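PA0821 (Pseudomonas aeruginosa, PDB 7DRG) probably acts as the immunity protein (antitoxin) that protects the cell from a putative type VI secretion effector with a VRR-NUC domain. Local coordinates at residues 38-43 and 160-165; 146-151 and 167-172. All coordinates share one frame; numbering follows the deposited sequence.

Contact 1 (38-43 and 160-165); sequences LCLRGT and LDFLQL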
ATOM      1  N   LEU B  38     -15.011   1.119  -4.751  1.00 18.74           N
ATOM      2  CA  LEU B  38     -14.755   2.565  -4.695  1.00 16.00           C
ATOM      3  C   LEU B  38     -15.990   3.293  -5.218  1.00 17.53           C
ATOM      4  O   LEU B  38     -16.448   2.984  -6.281  1.00 19.65           O
ATOM      5  CB  LEU B  38     -13.507   2.904  -5.513  1.00 18.80           C
ATOM      6  CG  LEU B  38     -12.993   4.334  -5.394  1.00 23.99           C
ATOM      7  CD1 LEU B  38     -12.658   4.727  -3.969  1.00 21.81           C
ATOM      8  CD2 LEU B  38     -11.820   4.569  -6.314  1.00 28.43           C
ATOM      9  N   CYS B  39     -16.475   4.234  -4.433  1.00 17.41           N
ATOM     10  CA  CYS B  39     -17.675   4.956  -4.822  1.00 16.30           C
ATOM     11  C   CYS B  39     -17.599   6.381  -4.284  1.00 15.70           C
ATOM     12  O   CYS B  39     -16.615   6.784  -3.654  1.00 17.57           O
ATOM     13  CB  CYS B  39     -18.923   4.217  -4.326  1.00 18.55           C
ATOM     14  SG  CYS B  39     -18.974   4.075  -2.530  1.00 21.64           S
ATOM     15  N   LEU B  40     -18.643   7.154  -4.567  1.00 15.57           N
ATOM     16  CA  LEU B  40     -18.790   8.505  -4.038  1.00 14.09           C
ATOM     17  C   LEU B  40     -19.765   8.435  -2.867  1.00 14.74           C
ATOM     18  O   LEU B  40     -20.966   8.229  -3.067  1.00 17.74           O
ATOM     19  CB  LEU B  40     -19.289   9.445  -5.128  1.00 17.38           C
ATOM     20  CG  LEU B  40     -19.681  10.860  -4.714  1.00 17.64           C
ATOM     21  CD1 LEU B  40     -18.555  11.534  -3.955  1.00 19.43           C
ATOM     22  CD2 LEU B  40     -20.048  11.653  -5.969  1.00 20.48           C
ATOM     23  N   ARG B  41     -19.251   8.622  -1.655  1.00 14.34           N
ATOM     24  CA  ARG B  41     -20.025   8.421  -0.437  1.00 14.55           C
ATOM     25  C   ARG B  41     -20.118   9.712   0.361  1.00 14.94           C
ATOM     26  O   ARG B  41     -19.141  10.465   0.463  1.00 15.51           O
ATOM     27  CB  ARG B  41     -19.400   7.328   0.434  1.00 15.43           C
ATOM     28  CG  ARG B  41     -20.255   6.907   1.628  1.00 15.23           C
ATOM     29  CD  ARG B  41     -19.654   5.660   2.302  1.00 15.70           C
ATOM     30  NE  ARG B  41     -18.446   5.959   3.069  1.00 18.10           N
ATOM     31  CZ  ARG B  41     -17.629   5.007   3.522  1.00 22.25           C
ATOM     32  NH1 ARG B  41     -17.899   3.742   3.250  1.00 24.12           N
ATOM     33  NH2 ARG B  41     -16.557   5.314   4.236  1.00 22.07           N
ATOM     34  N   GLY B  42     -21.294   9.952   0.928  1.00 15.25           N
ATOM     35  CA  GLY B  42     -21.507  11.065   1.839  1.00 16.17           C
ATOM     36  C   GLY B  42     -21.869  10.547   3.215  1.00 13.35           C
ATOM     37  O   GLY B  42     -22.581   9.548   3.342  1.00 15.02           O
ATOM     38  N   THR B  43     -21.367  11.229   4.241  1.00 14.08           N
ATOM     39  CA  THR B  43     -21.551  10.852   5.638  1.00 15.96           C
ATOM     40  C   THR B  43     -22.029  12.071   6.413  1.00 16.56           C
ATOM     41  O   THR B  43     -21.379  13.122   6.376  1.00 16.02           O
ATOM     42  CB  THR B  43     -20.236  10.346   6.229  1.00 17.65           C
ATOM     43  OG1 THR B  43     -19.766   9.226   5.469  1.00 18.16           O
ATOM     44  CG2 THR B  43     -20.408   9.956   7.679  1.00 21.90           C
ATOM     45  N   LEU B 160     -24.285  16.530 -11.050  1.00 21.56           N
ATOM     46  CA  LEU B 160     -24.954  17.340 -10.042  1.00 20.93           C
ATOM     47  C   LEU B 160     -25.873  16.535  -9.132  1.00 21.32           C
ATOM     48  O   LEU B 160     -26.383  17.090  -8.154  1.00 22.26           O
ATOM     49  CB  LEU B 160     -25.759  18.468 -10.704  1.00 22.53           C
ATOM     50  CG  LEU B 160     -24.926  19.404 -11.580  1.00 26.21           C
ATOM     51  CD1 LEU B 160     -25.798  20.539 -12.077  1.00 26.29           C
ATOM     52  CD2 LEU B 160     -23.724  19.947 -10.818  1.00 26.39           C
ATOM     53  N   ASP B 161     -26.084  15.245  -9.406  1.00 20.33           N
ATOM     54  CA  ASP B 161     -27.119  14.505  -8.681  1.00 19.83           C
ATOM     55  C   ASP B 161     -26.716  14.218  -7.236  1.00 19.47           C
ATOM     56  O   ASP B 161     -27.480  14.502  -6.305  1.00 19.53           O
ATOM     57  CB  ASP B 161     -27.450  13.201  -9.406  1.00 23.28           C
ATOM     58  CG  ASP B 161     -28.343  13.408 -10.612  1.00 31.76           C
ATOM     59  OD1 ASP B 161     -28.565  14.576 -11.011  1.00 28.16           O
ATOM     60  OD2 ASP B 161     -28.838  12.396 -11.153  1.00 30.73           O
ATOM     61  N   PHE B 162     -25.539  13.618  -7.027  1.00 18.20           N
ATOM     62  CA  PHE B 162     -25.100  13.347  -5.661  1.00 20.53           C
ATOM     63  C   PHE B 162     -24.961  14.642  -4.874  1.00 18.23           C
ATOM     64  O   PHE B 162     -25.385  14.730  -3.715  1.00 18.03           O
ATOM     65  CB  PHE B 162     -23.779  12.573  -5.673  1.00 18.83           C
ATOM     66  CG  PHE B 162     -23.189  12.365  -4.311  1.00 15.83           C
ATOM     67  CD1 PHE B 162     -22.419  13.351  -3.716  1.00 17.26           C
ATOM     68  CD2 PHE B 162     -23.416  11.187  -3.611  1.00 17.62           C
ATOM     69  CE1 PHE B 162     -21.892  13.183  -2.459  1.00 18.79           C
ATOM     70  CE2 PHE B 162     -22.877  11.006  -2.348  1.00 17.99           C
ATOM     71  CZ  PHE B 162     -22.122  12.001  -1.770  1.00 16.53           C
ATOM     72  N   LEU B 163     -24.361  15.662  -5.492  1.00 18.09           N
ATOM     73  CA  LEU B 163     -24.209  16.945  -4.825  1.00 16.36           C
ATOM     74  C   LEU B 163     -25.560  17.496  -4.369  1.00 17.95           C
ATOM     75  O   LEU B 163     -25.696  17.956  -3.230  1.00 18.49           O
ATOM     76  CB  LEU B 163     -23.507  17.913  -5.781  1.00 17.83           C
ATOM     77  CG  LEU B 163     -23.390  19.373  -5.373  1.00 21.22           C
ATOM     78  CD1 LEU B 163     -22.630  19.497  -4.073  1.00 23.24           C
ATOM     79  CD2 LEU B 163     -22.698  20.148  -6.499  1.00 22.03           C
ATOM     80  N   GLN B 164     -26.576  17.428  -5.236  1.00 16.87           N
ATOM     81  CA  GLN B 164     -27.910  17.882  -4.859  1.00 18.50           C
ATOM     82  C   GLN B 164     -28.457  17.090  -3.675  1.00 19.94           C
ATOM     83  O   GLN B 164     -29.078  17.660  -2.771  1.00 17.84           O
ATOM     84  CB  GLN B 164     -28.856  17.772  -6.056  1.00 20.23           C
ATOM     85  CG  GLN B 164     -30.216  18.400  -5.812  1.00 22.62           C
ATOM     86  CD  GLN B 164     -30.150  19.917  -5.775  1.00 25.02           C
ATOM     87  OE1 GLN B 164     -29.833  20.560  -6.781  1.00 26.72           O
ATOM     88  NE2 GLN B 164     -30.430  20.496  -4.612  1.00 29.91           N
ATOM     89  N   LEU B 165     -28.237  15.774  -3.663  1.00 18.17           N
ATOM     90  CA  LEU B 165     -28.682  14.966  -2.529  1.00 18.11           C
ATOM     91  C   LEU B 165     -27.999  15.409  -1.243  1.00 17.37           C
ATOM     92  O   LEU B 165     -28.647  15.550  -0.200  1.00 17.05           O
ATOM     93  CB  LEU B 165     -28.408  13.478  -2.780  1.00 17.47           C
ATOM     94  CG  LEU B 165     -29.144  12.766  -3.908  1.00 21.54           C
ATOM     95  CD1 LEU B 165     -28.669  11.316  -3.981  1.00 23.52           C
ATOM     96  CD2 LEU B 165     -30.657  12.838  -3.714  1.00 24.92           C
TER

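Contact 2 (146-151 and 167-172); sequences LEFSVP and IDFARR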
ATOM      1  N   LEU B 146     -26.174   9.160   8.906  1.00 15.48           N
ATOM      2  CA  LEU B 146     -26.685   8.762   7.601  1.00 16.45           C
ATOM      3  C   LEU B 146     -25.512   8.710   6.638  1.00 17.73           C
ATOM      4  O   LEU B 146     -24.783   9.696   6.503  1.00 16.34           O
ATOM      5  CB  LEU B 146     -27.733   9.749   7.074  1.00 15.83           C
ATOM      6  CG  LEU B 146     -28.163   9.544   5.620  1.00 17.50           C
ATOM      7  CD1 LEU B 146     -28.810   8.179   5.414  1.00 22.28           C
ATOM      8  CD2 LEU B 146     -29.127  10.636   5.178  1.00 18.15           C
ATOM      9  N   GLU B 147     -25.340   7.576   5.964  1.00 16.74           N
ATOM     10  CA  GLU B 147     -24.333   7.440   4.918  1.00 15.92           C
ATOM     11  C   GLU B 147     -25.012   6.982   3.642  1.00 17.67           C
ATOM     12  O   GLU B 147     -25.908   6.135   3.678  1.00 19.35           O
ATOM     13  CB  GLU B 147     -23.241   6.429   5.279  1.00 19.64           C
ATOM     14  CG  GLU B 147     -22.339   6.825   6.408  1.00 26.54           C
ATOM     15  CD  GLU B 147     -21.028   6.064   6.358  1.00 31.26           C
ATOM     16  OE1 GLU B 147     -19.993   6.703   6.107  1.00 23.17           O
ATOM     17  OE2 GLU B 147     -21.037   4.822   6.546  1.00 32.63           O
ATOM     18  N   PHE B 148     -24.581   7.528   2.512  1.00 15.68           N
ATOM     19  CA  PHE B 148     -25.187   7.136   1.254  1.00 14.21           C
ATOM     20  C   PHE B 148     -24.158   7.299   0.152  1.00 15.29           C
ATOM     21  O   PHE B 148     -23.198   8.060   0.285  1.00 16.55           O
ATOM     22  CB  PHE B 148     -26.456   7.952   0.961  1.00 14.33           C
ATOM     23  CG  PHE B 148     -26.187   9.381   0.620  1.00 17.44           C
ATOM     24  CD1 PHE B 148     -25.846  10.287   1.604  1.00 17.52           C
ATOM     25  CD2 PHE B 148     -26.253   9.814  -0.695  1.00 20.24           C
ATOM     26  CE1 PHE B 148     -25.586  11.619   1.280  1.00 19.23           C
ATOM     27  CE2 PHE B 148     -25.993  11.140  -1.029  1.00 20.10           C
ATOM     28  CZ  PHE B 148     -25.658  12.040  -0.031  1.00 19.55           C
ATOM     29  N   SER B 149     -24.343   6.557  -0.934  1.00 16.37           N
ATOM     30  CA  SER B 149     -23.328   6.600  -1.970  1.00 16.39           C
ATOM     31  C   SER B 149     -23.925   6.286  -3.328  1.00 17.07           C
ATOM     32  O   SER B 149     -24.959   5.625  -3.442  1.00 17.72           O
ATOM     33  CB  SER B 149     -22.189   5.616  -1.672  1.00 18.32           C
ATOM     34  OG  SER B 149     -22.619   4.276  -1.866  1.00 19.84           O
ATOM     35  N   VAL B 150     -23.226   6.752  -4.359  1.00 15.97           N
ATOM     36  CA  VAL B 150     -23.524   6.410  -5.748  1.00 16.42           C
ATOM     37  C   VAL B 150     -22.237   5.944  -6.418  1.00 18.29           C
ATOM     38  O   VAL B 150     -21.128   6.238  -5.943  1.00 16.99           O
ATOM     39  CB  VAL B 150     -24.126   7.612  -6.515  1.00 15.88           C
ATOM     40  CG1 VAL B 150     -25.388   8.146  -5.819  1.00 19.27           C
ATOM     41  CG2 VAL B 150     -23.069   8.716  -6.695  1.00 16.92           C
ATOM     42  N   PRO B 151     -22.350   5.236  -7.545  1.00 19.97           N
ATOM     43  CA  PRO B 151     -21.152   4.804  -8.274  1.00 19.17           C
ATOM     44  C   PRO B 151     -20.413   5.976  -8.896  1.00 16.43           C
ATOM     45  O   PRO B 151     -20.991   7.021  -9.197  1.00 19.34           O
ATOM     46  CB  PRO B 151     -21.706   3.876  -9.364  1.00 23.26           C
ATOM     47  CG  PRO B 151     -23.084   3.517  -8.917  1.00 20.09           C
ATOM     48  CD  PRO B 151     -23.581   4.656  -8.107  1.00 22.43           C
ATOM     49  N   ILE B 167     -26.689  18.270  -0.334  1.00 17.39           N
ATOM     50  CA  ILE B 167     -27.220  19.539   0.153  1.00 20.98           C
ATOM     51  C   ILE B 167     -28.653  19.370   0.650  1.00 18.43           C
ATOM     52  O   ILE B 167     -29.018  19.889   1.710  1.00 19.28           O
ATOM     53  CB  ILE B 167     -27.127  20.610  -0.947  1.00 19.72           C
ATOM     54  CG1 ILE B 167     -25.693  20.734  -1.473  1.00 24.31           C
ATOM     55  CG2 ILE B 167     -27.650  21.940  -0.424  1.00 19.55           C
ATOM     56  CD1 ILE B 167     -24.655  20.924  -0.403  1.00 26.99           C
ATOM     57  N   ASP B 168     -29.490  18.663  -0.114  1.00 17.01           N
ATOM     58  CA  ASP B 168     -30.875  18.453   0.301  1.00 15.95           C
ATOM     59  C   ASP B 168     -30.944  17.734   1.639  1.00 18.02           C
ATOM     60  O   ASP B 168     -31.765  18.083   2.497  1.00 17.61           O
ATOM     61  CB  ASP B 168     -31.640  17.657  -0.757  1.00 16.68           C
ATOM     62  CG  ASP B 168     -32.018  18.502  -1.973  1.00 20.75           C
ATOM     63  OD1 ASP B 168     -31.734  19.711  -1.974  1.00 22.84           O
ATOM     64  OD2 ASP B 168     -32.588  17.948  -2.939  1.00 22.53           O
ATOM     65  N   PHE B 169     -30.085  16.728   1.837  1.00 16.84           N
ATOM     66  CA  PHE B 169     -30.114  15.980   3.092  1.00 16.37           C
ATOM     67  C   PHE B 169     -29.623  16.844   4.247  1.00 15.63           C
ATOM     68  O   PHE B 169     -30.178  16.793   5.352  1.00 19.07           O
ATOM     69  CB  PHE B 169     -29.243  14.713   3.004  1.00 14.52           C
ATOM     70  CG  PHE B 169     -29.705  13.681   2.000  1.00 16.58           C
ATOM     71  CD1 PHE B 169     -30.838  13.858   1.229  1.00 17.47           C
ATOM     72  CD2 PHE B 169     -28.977  12.502   1.850  1.00 15.39           C
ATOM     73  CE1 PHE B 169     -31.235  12.903   0.315  1.00 16.09           C
ATOM     74  CE2 PHE B 169     -29.370  11.540   0.938  1.00 19.48           C
ATOM     75  CZ  PHE B 169     -30.498  11.730   0.176  1.00 20.04           C
ATOM     76  N   ALA B 170     -28.566  17.626   4.015  1.00 17.01           N
ATOM     77  CA  ALA B 170     -28.071  18.522   5.052  1.00 17.51           C
ATOM     78  C   ALA B 170     -29.154  19.498   5.476  1.00 21.37           C
ATOM     79  O   ALA B 170     -29.324  19.780   6.669  1.00 20.08           O
ATOM     80  CB  ALA B 170     -26.846  19.281   4.544  1.00 20.93           C
ATOM     81  N   ARG B 171     -29.897  20.011   4.500  1.00 19.67           N
ATOM     82  CA  ARG B 171     -30.950  20.980   4.771  1.00 20.54           C
ATOM     83  C   ARG B 171     -32.020  20.403   5.694  1.00 23.60           C
ATOM     84  O   ARG B 171     -32.514  21.100   6.590  1.00 25.68           O
ATOM     85  CB  ARG B 171     -31.547  21.435   3.441  1.00 28.63           C
ATOM     86  CG  ARG B 171     -32.454  22.628   3.499  1.00 33.71           C
ATOM     87  CD  ARG B 171     -32.251  23.463   2.243  1.00 23.65           C
ATOM     88  NE  ARG B 171     -32.154  22.643   1.032  1.00 22.34           N
ATOM     89  CZ  ARG B 171     -31.528  23.030  -0.075  1.00 23.74           C
ATOM     90  NH1 ARG B 171     -30.933  24.219  -0.117  1.00 26.29           N
ATOM     91  NH2 ARG B 171     -31.484  22.233  -1.138  1.00 25.28           N
ATOM     92  N   ARG B 172     -32.365  19.132   5.518  1.00 18.99           N
ATOM     93  CA  ARG B 172     -33.437  18.538   6.354  1.00 22.19           C
ATOM     94  C   ARG B 172     -32.933  18.017   7.698  1.00 25.64           C
ATOM     95  O   ARG B 172     -33.721  18.003   8.604  1.00 24.27           O
ATOM     96  CB  ARG B 172     -34.027  17.239   5.805  1.00 26.97           C
ATOM     97  CG  ARG B 172     -34.161  17.115   4.314  1.00 33.51           C
ATOM     98  CD  ARG B 172     -35.222  16.118   3.941  1.00 23.83           C
ATOM     99  NE  ARG B 172     -35.692  16.497   2.639  1.00 23.00           N
ATOM    100  CZ  ARG B 172     -35.150  16.090   1.517  1.00 26.07           C
ATOM    101  NH1 ARG B 172     -34.135  15.258   1.548  1.00 19.54           N
ATOM    102  NH2 ARG B 172     -35.616  16.502   0.364  1.00 23.99           N
TER

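Contact 1 (38-43 and 160-165)
Leu40 and Phe162 join a helix to the face of an antiparallel sheet. Leu40 stands on strand 34-46, and Phe162 on the first turn of helix 161-173. The helix segment runs nearly parallel to the strand segment, at 8°, with 9.9 Å between their axes. One aromatic ring carries the whole contact from the helix side. Leu40 lies over one face of it in a CH-pi contact, with CG 3.7 Å from the centroid of the Phe162 ring. This CG sits almost straight above the ring centre, 4° off the normal. The two methyls spread from there across the ring: Leu40 CD2 lies 3.6 Å from Phe162 CG, and Leu40 CD1 reaches toward Phe162 CE1. Phe162 has CG anti to its backbone N (chi1 175°), which sends the ring from the helix toward the strand. The far end of the ring meets strand backbone. Phe162 CE2 is 3.4 Å from Leu40 O. Gly42 N lies at the ring edge, in its plane, 3.5 Å from Phe162 CZ. Gly42 has no CB, which lets Phe162 CZ come this close to the strand. The contact is buried, and no hydrogen bond crosses it; the ring meets an apolar side chain on its face and peptide atoms at its far end. Arg41 points to the other side of the sheet, where NH1 bonds to Asn185 OD1. Leu40 and Phe162 also both touch Gln155 of helix 152-157. Strand 144-151 pairs with strand 34-46 alongside, and its Val150 packs on Phe162.

Contact 2 (146-151 and 167-172)
Phe169 carries this contact, reaching Leu146 and Phe148 on strand 144-151. Ile167, at the start of the helix segment, packs on Leu358. Asp168 follows, and its OD1 receives Arg171 NH2 at 2.7 Å in a salt bridge one turn along. The bond lies close to the guanidinium plane but is bent, at 137°. Asp168 OD1 also takes a bond from Gln164 NE2. Phe169 comes next. Its CG is anti to the carbonyl carbon (chi1 -64°), and the ring extends toward the strand. The edge of Phe169 meets the face of Phe148, with centroids 4.7 Å apart and planes at 58°. Phe169 CE2 sits over the middle of the Phe148 ring, 3.6 Å above its plane. Beside it, Phe169 CD2 is 3.6 Å from Phe148 CE1 and 3.8 Å from Leu146 CD2. Phe169 also packs on Cys61 and Glu64 of helix 52-69. Arg171 has a second acidic partner in Glu360. Arg172 bridges to Glu64, linking the two helices. Charged groups take the more exposed sides of the helix, and Phe169 faces the sheet. This is amphipathic helix-on-sheet packing, with a tilted edge-to-face aromatic pair in the buried layer.

In the fold
Contacts 1 and 2 are neighbouring parts of one helix-sheet interface, with centres about 7 Å apart. Phe162 and Phe169 are seven residues apart on helix 161-173, two turns on the same side. Phe148 lies between them: Phe169 lies over one face of its ring, and Phe162 lies on the opposite side, displaced toward the CE2 rim. The planes of Phe148 and Phe162 are about 20° apart, with the two CE2 atoms at 3.4 Å. The strands under the rings are hydrogen-bonded neighbours. Gly42 N lies 2.8 Å from Phe148 O. On the other side of the sheet, Thr43 OG1 is 2.6 Å from Glu147 OE1, a probable hydrogen bond.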